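Local coordinates for protein ribose 5-phosphate isomerase (Giardia lamblia, PDB 3S5P) that probably interconverts ribose 5-phosphate and ribulose 5-phosphate in the pentose phosphate pathway, as an isomerase of the RpiB type, at residues Gly101-Cys107 with Asn120-Ala126; Phe38-Ala43 with Glu135-Leu141; Cys71-Thr75 with Ala96-Ile102; Ile83-Gly89 with Leu125-Thr131. All blocks are in the same frame, centred on the assembly; numbering follows the deposited sequence.

Contact 1. Residues Gly101-Cys107 with Asn120-Ala126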
loop_
_atom_site.group_PDB
_atom_site.type_symbol
_atom_site.label_atom_id
_atom_site.label_comp_id
_atom_site.label_asym_id
_atom_site.label_seq_id
_atom_site.Cartn_x
_atom_site.Cartn_y
_atom_site.Cartn_z
ATOM N N GLY A 101 9.246 -5.771 11.300
ATOM C CA GLY A 101 8.884 -7.138 10.959
ATOM C C GLY A 101 7.502 -7.355 10.372
ATOM O O GLY A 101 7.072 -8.497 10.217
ATOM N N ILE A 102 6.808 -6.265 10.061
ATOM C CA ILE A 102 5.515 -6.290 9.389
ATOM C C ILE A 102 5.633 -5.664 8.002
ATOM O O ILE A 102 6.174 -4.572 7.821
ATOM C CB ILE A 102 4.423 -5.532 10.187
ATOM C CG1 ILE A 102 4.139 -6.216 11.528
ATOM C CG2 ILE A 102 3.105 -5.469 9.404
ATOM C CD1 ILE A 102 3.247 -7.452 11.426
ATOM N N ARG A 103 5.107 -6.381 7.021
ATOM C CA ARG A 103 5.045 -5.902 5.665
ATOM C C ARG A 103 3.587 -5.982 5.211
ATOM O O ARG A 103 3.058 -7.078 4.930
ATOM C CB ARG A 103 5.958 -6.748 4.787
ATOM C CG ARG A 103 7.420 -6.519 5.124
ATOM C CD ARG A 103 8.354 -7.644 4.629
ATOM N NE ARG A 103 8.119 -8.945 5.268
ATOM C CZ ARG A 103 8.592 -9.290 6.457
ATOM N NH1 ARG A 103 9.260 -8.399 7.201
ATOM N NH2 ARG A 103 8.350 -10.511 6.934
ATOM N N CYS A 104 2.956 -4.817 5.127
ATOM C CA CYS A 104 1.540 -4.746 4.886
ATOM C C CYS A 104 1.254 -4.236 3.482
ATOM O O CYS A 104 1.741 -3.174 3.048
ATOM C CB CYS A 104 0.846 -3.911 5.963
ATOM S SG CYS A 104 -0.934 -3.747 5.787
ATOM N N ALA A 105 0.466 -5.036 2.782
ATOM C CA ALA A 105 0.145 -4.824 1.393
ATOM C C ALA A 105 -1.317 -4.395 1.323
ATOM O O ALA A 105 -2.191 -5.146 1.730
ATOM C CB ALA A 105 0.348 -6.123 0.643
ATOM N N LEU A 106 -1.571 -3.181 0.843
ATOM C CA LEU A 106 -2.930 -2.753 0.524
ATOM C C LEU A 106 -3.197 -3.126 -0.941
ATOM O O LEU A 106 -2.612 -2.559 -1.865
ATOM C CB LEU A 106 -3.058 -1.244 0.719
ATOM C CG LEU A 106 -4.375 -0.606 0.263
ATOM C CD1 LEU A 106 -5.563 -1.285 0.944
ATOM C CD2 LEU A 106 -4.345 0.889 0.483
ATOM N N CYS A 107 -4.096 -4.072 -1.153
ATOM C CA CYS A 107 -4.288 -4.691 -2.463
ATOM C C CYS A 107 -5.666 -4.384 -3.007
ATOM O O CYS A 107 -6.626 -4.412 -2.249
ATOM C CB CYS A 107 -4.219 -6.202 -2.283
ATOM S SG CYS A 107 -2.555 -6.776 -1.863
ATOM N N ASN A 120 7.272 -9.181 -2.371
ATOM C CA ASN A 120 7.387 -8.300 -1.191
ATOM C C ASN A 120 7.324 -9.008 0.152
ATOM O O ASN A 120 7.546 -8.374 1.189
ATOM C CB ASN A 120 6.369 -7.156 -1.247
ATOM C CG ASN A 120 6.346 -6.455 -2.620
ATOM O OD1 ASN A 120 5.308 -6.408 -3.273
ATOM N ND2 ASN A 120 7.493 -5.929 -3.060
ATOM N N ASN A 121 7.025 -10.307 0.135
ATOM C CA ASN A 121 6.944 -11.099 1.373
ATOM C C ASN A 121 5.995 -10.474 2.404
ATOM O O ASN A 121 6.292 -10.436 3.590
ATOM C CB ASN A 121 8.357 -11.352 1.987
ATOM C CG ASN A 121 8.354 -12.470 2.996
ATOM O OD1 ASN A 121 7.504 -13.341 2.932
ATOM N ND2 ASN A 121 9.284 -12.430 3.971
ATOM N N ALA A 122 4.845 -9.987 1.943
ATOM C CA ALA A 122 3.895 -9.362 2.834
ATOM C C ALA A 122 3.392 -10.420 3.813
ATOM O O ALA A 122 3.159 -11.553 3.423
ATOM C CB ALA A 122 2.747 -8.742 2.072
ATOM N N ASN A 123 3.277 -10.049 5.084
ATOM C CA ASN A 123 2.657 -10.906 6.070
ATOM C C ASN A 123 1.402 -10.248 6.655
ATOM O O ASN A 123 0.859 -10.727 7.625
ATOM C CB ASN A 123 3.669 -11.293 7.197
ATOM C CG ASN A 123 4.399 -10.095 7.770
ATOM O OD1 ASN A 123 4.061 -8.953 7.477
ATOM N ND2 ASN A 123 5.408 -10.347 8.592
ATOM N N ALA A 124 0.978 -9.116 6.086
ATOM C CA ALA A 124 -0.275 -8.474 6.476
ATOM C C ALA A 124 -0.960 -8.031 5.210
ATOM O O ALA A 124 -0.308 -7.521 4.298
ATOM C CB ALA A 124 -0.023 -7.284 7.389
ATOM N N LEU A 125 -2.265 -8.256 5.127
ATOM C CA LEU A 125 -3.035 -7.777 4.002
ATOM C C LEU A 125 -3.994 -6.717 4.539
ATOM O O LEU A 125 -4.715 -6.975 5.511
ATOM C CB LEU A 125 -3.833 -8.939 3.395
ATOM C CG LEU A 125 -4.855 -8.589 2.294
ATOM C CD1 LEU A 125 -4.150 -8.011 1.053
ATOM C CD2 LEU A 125 -5.700 -9.801 1.897
ATOM N N ALA A 126 -4.004 -5.537 3.927
ATOM C CA ALA A 126 -5.004 -4.524 4.263
ATOM C C ALA A 126 -6.074 -4.484 3.202
ATOM O O ALA A 126 -5.763 -4.455 2.013
ATOM C CB ALA A 126 -4.372 -3.161 4.414
#
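Arg103 and Asn123 join the edge strand 104-106 to strand 124-128, the two strands of a beta-alpha-beta unit in the parallel sheet of this Rossmann-like RpiB fold; helix 110-118 makes the crossover. The Asn123 amide bridges the backbone ahead of the edge strand: OD1 takes the N-H of Arg103 at 2.8 Å, almost straight (176°), while ND2 gives a hydrogen to Gly101 O, which lies in the amide plane. CG of Asn123 stands between backbone N and carbonyl carbon (chi1 50°), folding the amide back onto this loop. Arg103 O receives two N-H groups, from Asn123 N and Ala124 N. The arginine chain, bent at chi3 (-65°), crosses Asn123 at about a right angle, placing Asn123 ND2 over one guanidinium face. Arg103 NE donates a hydrogen bond to Asn121 O (2.9 Å), from above that carbonyl's plane. The strands continue through Ala105 N to Ala124 O and Ala126 N to Ala105 O. Small side chains meet on both faces: Cys104 SG packs on Ala126 CB, and on the other face Ala105 CB meets Ala122 CB. Leu125 CD1 reaches forward to Cys107 SG, 3.5 Å away.

Contact 2. Residues Phe38-Ala43 with Glu135-Leu141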
loop_
_atom_site.group_PDB
_atom_site.type_symbol
_atom_site.label_atom_id
_atom_site.label_comp_id
_atom_site.label_asym_id
_atom_site.label_seq_id
_atom_site.Cartn_x
_atom_site.Cartn_y
_atom_site.Cartn_z
ATOM N N PHE A 38 -17.248 -12.456 6.874
ATOM C CA PHE A 38 -17.435 -13.042 5.570
ATOM C C PHE A 38 -16.102 -13.669 5.082
ATOM O O PHE A 38 -16.071 -14.839 4.700
ATOM C CB PHE A 38 -17.981 -11.959 4.632
ATOM C CG PHE A 38 -17.997 -12.347 3.200
ATOM C CD1 PHE A 38 -19.052 -13.092 2.684
ATOM C CD2 PHE A 38 -16.962 -11.954 2.356
ATOM C CE1 PHE A 38 -19.073 -13.460 1.358
ATOM C CE2 PHE A 38 -16.972 -12.309 1.020
ATOM C CZ PHE A 38 -18.024 -13.069 0.516
ATOM N N LEU A 39 -15.010 -12.902 5.134
ATOM C CA LEU A 39 -13.669 -13.396 4.753
ATOM C C LEU A 39 -13.206 -14.529 5.667
ATOM O O LEU A 39 -12.561 -15.478 5.208
ATOM C CB LEU A 39 -12.622 -12.263 4.755
ATOM C CG LEU A 39 -12.894 -11.065 3.840
ATOM C CD1 LEU A 39 -11.915 -9.966 4.134
ATOM C CD2 LEU A 39 -12.793 -11.493 2.393
ATOM N N GLN A 40 -13.548 -14.429 6.951
ATOM C CA GLN A 40 -13.291 -15.534 7.909
ATOM C C GLN A 40 -13.962 -16.844 7.489
ATOM O O GLN A 40 -13.288 -17.883 7.421
ATOM C CB GLN A 40 -13.706 -15.167 9.335
ATOM C CG GLN A 40 -12.691 -14.292 10.058
ATOM C CD GLN A 40 -13.248 -13.648 11.326
ATOM O OE1 GLN A 40 -12.684 -12.676 11.841
ATOM N NE2 GLN A 40 -14.355 -14.191 11.836
ATOM N N GLN A 41 -15.261 -16.785 7.181
ATOM C CA GLN A 41 -15.999 -17.959 6.698
ATOM C C GLN A 41 -15.326 -18.567 5.471
ATOM O O GLN A 41 -15.064 -19.765 5.437
ATOM C CB GLN A 41 -17.464 -17.616 6.391
ATOM N N ARG A 42 -15.029 -17.721 4.483
ATOM C CA ARG A 42 -14.382 -18.148 3.234
ATOM C C ARG A 42 -13.028 -18.833 3.467
ATOM O O ARG A 42 -12.734 -19.853 2.851
ATOM C CB ARG A 42 -14.205 -16.968 2.262
ATOM C CG ARG A 42 -15.496 -16.453 1.631
ATOM C CD ARG A 42 -16.109 -17.462 0.663
ATOM N NE ARG A 42 -17.406 -17.022 0.142
ATOM C CZ ARG A 42 -17.585 -16.283 -0.958
ATOM N NH1 ARG A 42 -16.542 -15.879 -1.668
ATOM N NH2 ARG A 42 -18.811 -15.941 -1.350
ATOM N N ALA A 43 -12.204 -18.263 4.340
ATOM C CA ALA A 43 -10.924 -18.890 4.670
ATOM C C ALA A 43 -11.089 -20.223 5.423
ATOM O O ALA A 43 -10.337 -21.158 5.169
ATOM C CB ALA A 43 -10.022 -17.927 5.433
ATOM N N GLU A 135 -16.740 -9.784 -2.912
ATOM C CA GLU A 135 -16.256 -10.897 -3.731
ATOM C C GLU A 135 -14.845 -10.636 -4.224
ATOM O O GLU A 135 -14.045 -11.542 -4.291
ATOM C CB GLU A 135 -17.217 -11.260 -4.882
ATOM C CG GLU A 135 -18.555 -11.863 -4.433
ATOM C CD GLU A 135 -18.437 -13.177 -3.662
ATOM O OE1 GLU A 135 -17.376 -13.808 -3.657
ATOM O OE2 GLU A 135 -19.429 -13.604 -3.051
ATOM N N VAL A 136 -14.536 -9.389 -4.532
ATOM C CA VAL A 136 -13.167 -9.013 -4.905
ATOM C C VAL A 136 -12.237 -9.129 -3.701
ATOM O O VAL A 136 -11.097 -9.567 -3.839
ATOM C CB VAL A 136 -13.120 -7.586 -5.532
ATOM C CG1 VAL A 136 -11.694 -7.080 -5.742
ATOM C CG2 VAL A 136 -13.857 -7.569 -6.843
ATOM N N ALA A 137 -12.719 -8.751 -2.519
ATOM C CA ALA A 137 -11.934 -8.857 -1.308
ATOM C C ALA A 137 -11.622 -10.331 -1.017
ATOM O O ALA A 137 -10.518 -10.664 -0.611
ATOM C CB ALA A 137 -12.682 -8.222 -0.136
ATOM N N ALA A 138 -12.603 -11.214 -1.213
ATOM C CA ALA A 138 -12.372 -12.654 -0.998
ATOM C C ALA A 138 -11.394 -13.225 -2.019
ATOM O O ALA A 138 -10.615 -14.111 -1.706
ATOM C CB ALA A 138 -13.704 -13.444 -1.009
ATOM N N SER A 139 -11.405 -12.729 -3.249
ATOM C CA SER A 139 -10.499 -13.352 -4.244
ATOM C C SER A 139 -9.081 -12.830 -4.100
ATOM O O SER A 139 -8.153 -13.533 -4.441
ATOM C CB SER A 139 -11.032 -13.265 -5.681
ATOM O OG SER A 139 -10.820 -12.005 -6.251
ATOM N N ILE A 140 -8.934 -11.629 -3.530
ATOM C CA ILE A 140 -7.644 -11.038 -3.136
ATOM C C ILE A 140 -7.039 -11.824 -1.979
ATOM O O ILE A 140 -5.845 -12.226 -2.021
ATOM C CB ILE A 140 -7.812 -9.529 -2.732
ATOM C CG1 ILE A 140 -8.167 -8.677 -3.966
ATOM C CG2 ILE A 140 -6.540 -8.973 -2.113
ATOM C CD1 ILE A 140 -8.557 -7.250 -3.638
ATOM N N LEU A 141 -7.857 -12.036 -0.947
ATOM C CA LEU A 141 -7.488 -12.832 0.186
ATOM C C LEU A 141 -7.039 -14.227 -0.262
ATOM O O LEU A 141 -6.006 -14.735 0.171
ATOM C CB LEU A 141 -8.688 -12.981 1.143
ATOM C CG LEU A 141 -8.423 -13.962 2.297
ATOM C CD1 LEU A 141 -7.280 -13.463 3.215
ATOM C CD2 LEU A 141 -9.670 -14.301 3.111
#
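Arg42 and Glu135 meet end-on at the outer margin of two helices, 33-45 and 134-146, that pack side by side on one face of the parallel sheet. Their short segments run 10.1 Å apart at the closest and cross at -44°. Guanidinium and carboxylate are nearly coplanar, 28° apart, and form a two-pronged salt bridge: Arg42 NH1 reaches Glu135 OE1 and Arg42 NH2 reaches Glu135 OE2, both at 3.0 Å. Each oxygen is met on its syn side. Both chains bend at chi2, which turns their charged ends towards each other across the groove. Phe38 CZ lies over one face of the Arg42 guanidinium, 3.5 Å from its plane. The ring stands almost upright to the carboxylate, whose OE2 lies near the ring plane at its edge. Ala138 CB touches both Phe38 CE2 (4.0 Å) and Arg42 NH1. Deeper in, Leu39 sends CD2 against the backbone of Ala137 and Ala138, 3.6 Å from Ala138 CA, and Leu141 CD2 packs on Leu39 CB. Below them Leu39 also touches Leu127 and Val85 of the sheet. The chemistry is thus graded from an aliphatic floor to a charged margin, where two paired N-H...O bonds probably favour the ionised forms of both partners and restrict rotation of the guanidinium.

Contact 3. Residues Cys71-Thr75 with Ala96-Ile102. With SO4 (sulfate ion), chain D.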
loop_
_atom_site.group_PDB
_atom_site.type_symbol
_atom_site.label_atom_id
_atom_site.label_comp_id
_atom_site.label_asym_id
_atom_site.label_seq_id
_atom_site.Cartn_x
_atom_site.Cartn_y
_atom_site.Cartn_z
ATOM N N CYS A 71 -1.300 -7.267 14.023
ATOM C CA CYS A 71 0.098 -7.413 13.649
ATOM C C CYS A 71 0.848 -8.177 14.707
ATOM O O CYS A 71 1.787 -8.909 14.391
ATOM C CB CYS A 71 0.747 -6.057 13.375
ATOM S SG CYS A 71 0.071 -5.324 11.880
ATOM N N GLU A 72 0.404 -8.043 15.957
ATOM C CA GLU A 72 1.132 -8.645 17.066
ATOM C C GLU A 72 0.970 -10.164 17.082
ATOM O O GLU A 72 1.808 -10.892 17.651
ATOM C CB GLU A 72 0.710 -8.017 18.402
ATOM C CG GLU A 72 1.313 -6.626 18.660
ATOM C CD GLU A 72 0.736 -5.922 19.910
ATOM O OE1 GLU A 72 -0.202 -6.458 20.558
ATOM O OE2 GLU A 72 1.222 -4.812 20.239
ATOM N N ALA A 73 -0.113 -10.649 16.473
ATOM C CA ALA A 73 -0.308 -12.105 16.319
ATOM C C ALA A 73 0.797 -12.662 15.378
ATOM O O ALA A 73 1.268 -13.785 15.541
ATOM C CB ALA A 73 -1.696 -12.399 15.763
ATOM N N VAL A 74 1.198 -11.854 14.412
ATOM C CA VAL A 74 2.229 -12.244 13.459
ATOM C C VAL A 74 3.608 -12.118 14.100
ATOM O O VAL A 74 4.403 -13.051 14.043
ATOM C CB VAL A 74 2.143 -11.394 12.170
ATOM C CG1 VAL A 74 3.313 -11.703 11.215
ATOM C CG2 VAL A 74 0.804 -11.639 11.494
ATOM N N THR A 75 3.880 -10.984 14.741
ATOM C CA THR A 75 5.229 -10.735 15.248
ATOM C C THR A 75 5.579 -11.621 16.445
ATOM O O THR A 75 6.749 -11.812 16.762
ATOM C CB THR A 75 5.501 -9.223 15.570
ATOM O OG1 THR A 75 4.863 -8.854 16.791
ATOM C CG2 THR A 75 4.972 -8.339 14.496
ATOM N N ALA A 96 0.668 -0.106 10.067
ATOM C CA ALA A 96 1.159 -1.474 10.131
ATOM C C ALA A 96 2.587 -1.559 9.614
ATOM O O ALA A 96 3.468 -2.188 10.237
ATOM C CB ALA A 96 0.261 -2.419 9.366
ATOM N N ASN A 97 2.840 -0.921 8.479
ATOM C CA ASN A 97 4.213 -0.876 7.977
ATOM C C ASN A 97 5.218 -0.152 8.883
ATOM O O ASN A 97 6.414 -0.388 8.738
ATOM C CB ASN A 97 4.264 -0.327 6.563
ATOM C CG ASN A 97 3.857 -1.342 5.569
ATOM O OD1 ASN A 97 4.365 -2.461 5.585
ATOM N ND2 ASN A 97 2.913 -0.985 4.700
ATOM N N LYS A 98 4.747 0.704 9.809
ATOM C CA LYS A 98 5.655 1.342 10.792
ATOM C C LYS A 98 6.136 0.354 11.870
ATOM O O LYS A 98 7.013 0.681 12.685
ATOM C CB LYS A 98 5.004 2.544 11.496
ATOM C CG LYS A 98 4.589 3.719 10.598
ATOM C CD LYS A 98 5.711 4.642 10.175
ATOM C CE LYS A 98 5.152 5.869 9.372
ATOM N NZ LYS A 98 6.249 6.482 8.502
ATOM N N MET A 99 5.553 -0.835 11.917
ATOM C CA MET A 99 6.009 -1.812 12.889
ATOM C C MET A 99 7.134 -2.716 12.316
ATOM O O MET A 99 7.082 -3.207 11.181
ATOM C CB MET A 99 4.847 -2.655 13.372
ATOM C CG MET A 99 3.673 -1.861 13.958
ATOM S SD MET A 99 2.279 -2.990 14.228
ATOM C CE MET A 99 2.891 -3.942 15.624
ATOM N N LYS A 100 8.149 -2.946 13.140
ATOM C CA LYS A 100 9.249 -3.795 12.738
ATOM C C LYS A 100 8.731 -5.197 12.389
ATOM O O LYS A 100 7.850 -5.733 13.070
ATOM C CB LYS A 100 10.308 -3.810 13.839
ATOM C CG LYS A 100 11.055 -2.477 13.933
ATOM C CD LYS A 100 12.406 -2.627 14.637
ATOM C CE LYS A 100 13.505 -1.855 13.893
ATOM N NZ LYS A 100 14.877 -2.458 14.113
ATOM N N GLY A 101 9.246 -5.771 11.300
ATOM C CA GLY A 101 8.884 -7.138 10.959
ATOM C C GLY A 101 7.502 -7.355 10.372
ATOM O O GLY A 101 7.072 -8.497 10.217
ATOM N N ILE A 102 6.808 -6.265 10.061
ATOM C CA ILE A 102 5.515 -6.290 9.389
ATOM C C ILE A 102 5.633 -5.664 8.002
ATOM O O ILE A 102 6.174 -4.572 7.821
ATOM C CB ILE A 102 4.423 -5.532 10.187
ATOM C CG1 ILE A 102 4.139 -6.216 11.528
ATOM C CG2 ILE A 102 3.105 -5.469 9.404
ATOM C CD1 ILE A 102 3.247 -7.452 11.426
HETATM S S SO4 D . 6.773 8.289 11.393
HETATM O O1 SO4 D . 7.546 9.345 12.043
HETATM O O2 SO4 D . 7.679 7.379 10.695
HETATM O O3 SO4 D . 6.050 7.529 12.405
HETATM O O4 SO4 D . 5.812 8.864 10.452
#
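This is an apolar contact between the C-terminal end of helix 65-75 and the turn that leads from helix 90-97 towards the edge strand 104-106. Cys71 and Ile102 lie at its centre. Ile102 CD1 is pressed against Cys71 CB at 3.5 Å, tighter than usual for two carbons, and also reaches Val74 CB and Thr75 CG2. With CG1 anti to its carbonyl carbon (chi1 -65°), the isoleucine extends this longer branch to the helix, where it crosses Thr75 at about a right angle; CG2 stays nearer Cys71 SG. Met99 approaches Cys71 from another direction. Met99 SD lies 3.5 Å from Cys71 CB, and the bend at chi3 (71°) lets the terminal methyl CE turn back over the same carbon, towards Glu72 CG. Cys71 SG itself points to Ala96 CB, 3.8 Å away, so one cysteine touches the helix end, the methionine and the isoleucine. A type II beta turn from Met99 to Ile102 brings the last two together, with Gly101 at positive phi. On the same segment, Lys98 NZ donates to sulfate oxygen O2 at 2.8 Å and more weakly to O4; it also bonds to backbone oxygens of Asn97 and Ile102 of the second subunit. Within the fold, Cys71 and Val74 rest on Cys82 of strand 81-86, while Ile102 and Val74 both touch Asn123, just ahead of strand 124-128.

Contact 4. Residues Ile83-Gly89 with Leu125-Thr131. With SO4 (sulfate ion), chain C.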
loop_
_atom_site.group_PDB
_atom_site.type_symbol
_atom_site.label_atom_id
_atom_site.label_comp_id
_atom_site.label_asym_id
_atom_site.label_seq_id
_atom_site.Cartn_x
_atom_site.Cartn_y
_atom_site.Cartn_z
ATOM N N ILE A 83 -4.972 -10.413 8.428
ATOM C CA ILE A 83 -5.808 -9.725 7.457
ATOM C C ILE A 83 -6.496 -8.590 8.196
ATOM O O ILE A 83 -7.110 -8.822 9.217
ATOM C CB ILE A 83 -6.884 -10.653 6.878
ATOM C CG1 ILE A 83 -6.273 -12.009 6.499
ATOM C CG2 ILE A 83 -7.671 -9.928 5.721
ATOM C CD1 ILE A 83 -5.050 -11.917 5.491
ATOM N N LEU A 84 -6.396 -7.377 7.654
ATOM C CA LEU A 84 -6.902 -6.208 8.317
ATOM C C LEU A 84 -7.941 -5.465 7.470
ATOM O O LEU A 84 -7.612 -4.854 6.456
ATOM C CB LEU A 84 -5.735 -5.300 8.670
ATOM C CG LEU A 84 -4.596 -5.883 9.490
ATOM C CD1 LEU A 84 -3.451 -4.906 9.434
ATOM C CD2 LEU A 84 -5.010 -6.170 10.928
ATOM N N VAL A 85 -9.199 -5.545 7.905
ATOM C CA VAL A 85 -10.326 -4.883 7.251
ATOM C C VAL A 85 -10.519 -3.487 7.842
ATOM O O VAL A 85 -10.793 -3.301 9.029
ATOM C CB VAL A 85 -11.601 -5.732 7.367
ATOM C CG1 VAL A 85 -12.744 -5.156 6.518
ATOM C CG2 VAL A 85 -11.288 -7.191 6.955
ATOM N N CYS A 86 -10.364 -2.503 6.973
ATOM C CA CYS A 86 -10.338 -1.092 7.352
ATOM C C CYS A 86 -11.366 -0.269 6.523
ATOM O O CYS A 86 -12.203 -0.838 5.809
ATOM C CB CYS A 86 -8.914 -0.584 7.069
ATOM S SG CYS A 86 -7.508 -1.819 7.325
ATOM N N GLY A 87 -11.300 1.059 6.603
ATOM C CA GLY A 87 -12.141 1.917 5.769
ATOM C C GLY A 87 -11.625 1.877 4.328
ATOM O O GLY A 87 -12.276 1.325 3.452
ATOM N N THR A 88 -10.449 2.459 4.103
ATOM C CA THR A 88 -9.743 2.397 2.818
ATOM C C THR A 88 -8.584 1.405 2.881
ATOM O O THR A 88 -8.187 0.831 1.875
ATOM C CB THR A 88 -9.167 3.774 2.430
ATOM O OG1 THR A 88 -8.156 4.142 3.389
ATOM C CG2 THR A 88 -10.292 4.852 2.410
ATOM N N GLY A 89 -8.034 1.204 4.060
ATOM C CA GLY A 89 -6.837 0.359 4.186
ATOM C C GLY A 89 -5.595 1.215 4.270
ATOM O O GLY A 89 -4.561 0.763 4.725
ATOM N N LEU A 125 -2.265 -8.256 5.127
ATOM C CA LEU A 125 -3.035 -7.777 4.002
ATOM C C LEU A 125 -3.994 -6.717 4.539
ATOM O O LEU A 125 -4.715 -6.975 5.511
ATOM C CB LEU A 125 -3.833 -8.939 3.395
ATOM C CG LEU A 125 -4.855 -8.589 2.294
ATOM C CD1 LEU A 125 -4.150 -8.011 1.053
ATOM C CD2 LEU A 125 -5.700 -9.801 1.897
ATOM N N ALA A 126 -4.004 -5.537 3.927
ATOM C CA ALA A 126 -5.004 -4.524 4.263
ATOM C C ALA A 126 -6.074 -4.484 3.202
ATOM O O ALA A 126 -5.763 -4.455 2.013
ATOM C CB ALA A 126 -4.372 -3.161 4.414
ATOM N N LEU A 127 -7.334 -4.484 3.627
ATOM C CA LEU A 127 -8.446 -4.328 2.709
ATOM C C LEU A 127 -9.351 -3.148 3.107
ATOM O O LEU A 127 -9.579 -2.903 4.277
ATOM C CB LEU A 127 -9.261 -5.611 2.650
ATOM C CG LEU A 127 -8.577 -6.865 2.103
ATOM C CD1 LEU A 127 -9.377 -8.063 2.487
ATOM C CD2 LEU A 127 -8.400 -6.782 0.561
ATOM N N GLY A 128 -9.860 -2.419 2.128
ATOM C CA GLY A 128 -10.736 -1.286 2.395
ATOM C C GLY A 128 -12.178 -1.719 2.223
ATOM O O GLY A 128 -12.633 -1.871 1.092
ATOM N N GLY A 129 -12.895 -1.920 3.335
ATOM C CA GLY A 129 -14.332 -2.283 3.306
ATOM C C GLY A 129 -15.196 -1.249 2.580
ATOM O O GLY A 129 -16.232 -1.581 2.001
ATOM N N ARG A 130 -14.771 0.013 2.612
ATOM C CA ARG A 130 -15.522 1.091 1.955
ATOM C C ARG A 130 -15.201 1.168 0.458
ATOM O O ARG A 130 -15.893 1.852 -0.282
ATOM C CB ARG A 130 -15.162 2.443 2.566
ATOM C CG ARG A 130 -15.510 2.663 4.014
ATOM C CD ARG A 130 -15.148 4.124 4.371
ATOM N NE ARG A 130 -15.241 4.431 5.801
ATOM C CZ ARG A 130 -16.158 5.241 6.335
ATOM N NH1 ARG A 130 -17.071 5.839 5.568
ATOM N NH2 ARG A 130 -16.164 5.463 7.647
ATOM N N THR A 131 -14.130 0.503 0.030
ATOM C CA THR A 131 -13.629 0.677 -1.354
ATOM C C THR A 131 -13.644 -0.619 -2.156
ATOM O O THR A 131 -13.620 -0.587 -3.378
ATOM C CB THR A 131 -12.184 1.246 -1.394
ATOM O OG1 THR A 131 -11.281 0.360 -0.705
ATOM C CG2 THR A 131 -12.133 2.652 -0.794
HETATM S S SO4 C . -7.932 3.543 7.213
HETATM O O1 SO4 C . -7.422 4.861 6.760
HETATM O O2 SO4 C . -9.278 3.388 6.636
HETATM O O3 SO4 C . -7.192 2.294 6.920
HETATM O O4 SO4 C . -7.966 3.602 8.685
HETATM O O HOH W 1 -8.943 1.107 -0.551
#
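The neighbouring parallel strands 81-86 and 124-128 meet here in the middle of the sheet, and the loop after strand 81-86 holds a sulfate, probably from the crystallisation liquor. Leu84 N bonds to Leu125 O and Cys86 N to Leu127 O, each 2.8 Å long and nearly along the C=O axis; between them Leu127 N returns to Leu84 O. On one face Ile83 CD1 rests on Leu125 CB, and Ile83 CG2 lies alongside Leu127 CD1, 4.1 Å away, beneath helices 33-45 and 134-146. Past the strands the pairing continues as Gly129 N to Cys86 O and Arg130 N to Gly87 O. This end of a parallel alpha/beta sheet is the usual place for its active site, and the loop's N-H groups face the sulfate: Thr88 N gives O2 a bond of 2.9 Å, Gly87 N adds a weak one, and Gly89 N, at the N-cap of helix 90-97, weakly meets O3. Gly91 N and Ile92 N also bond to the ion, consistent with the anion hole of RpiB enzymes. Gly128, without a side chain, lets Thr88 O come within 3.4 Å of its CA. The extended Arg130 chain runs past Gly87, whose CA lies at the guanidinium edge.

How the contacts relate
Contacts 1 and 4 share strand 124-128, which pairs with 104-106 in contact 1 and with 81-86 in contact 4; their centres are about 12 Å apart. Contact 2 covers one face of this sheet, where Leu39 and Leu141 reach Leu127 and Ile83 of contact 4. The centres of contacts 2 and 3 are about 22 Å apart, on opposite sides of the chain's centre. Contact 3 joins contact 1 through Gly101, Ile102 and the probable bond from Cys104 N to Asn97 OD1. Along the chain, contact 2 encloses the other three, contact 3 comes before contact 1 and runs into it at Gly101-Ile102, and contacts 3 and 4 interleave. The sheet is thus layered between helices, while contacts 1, 3 and 4 also touch the second subunit.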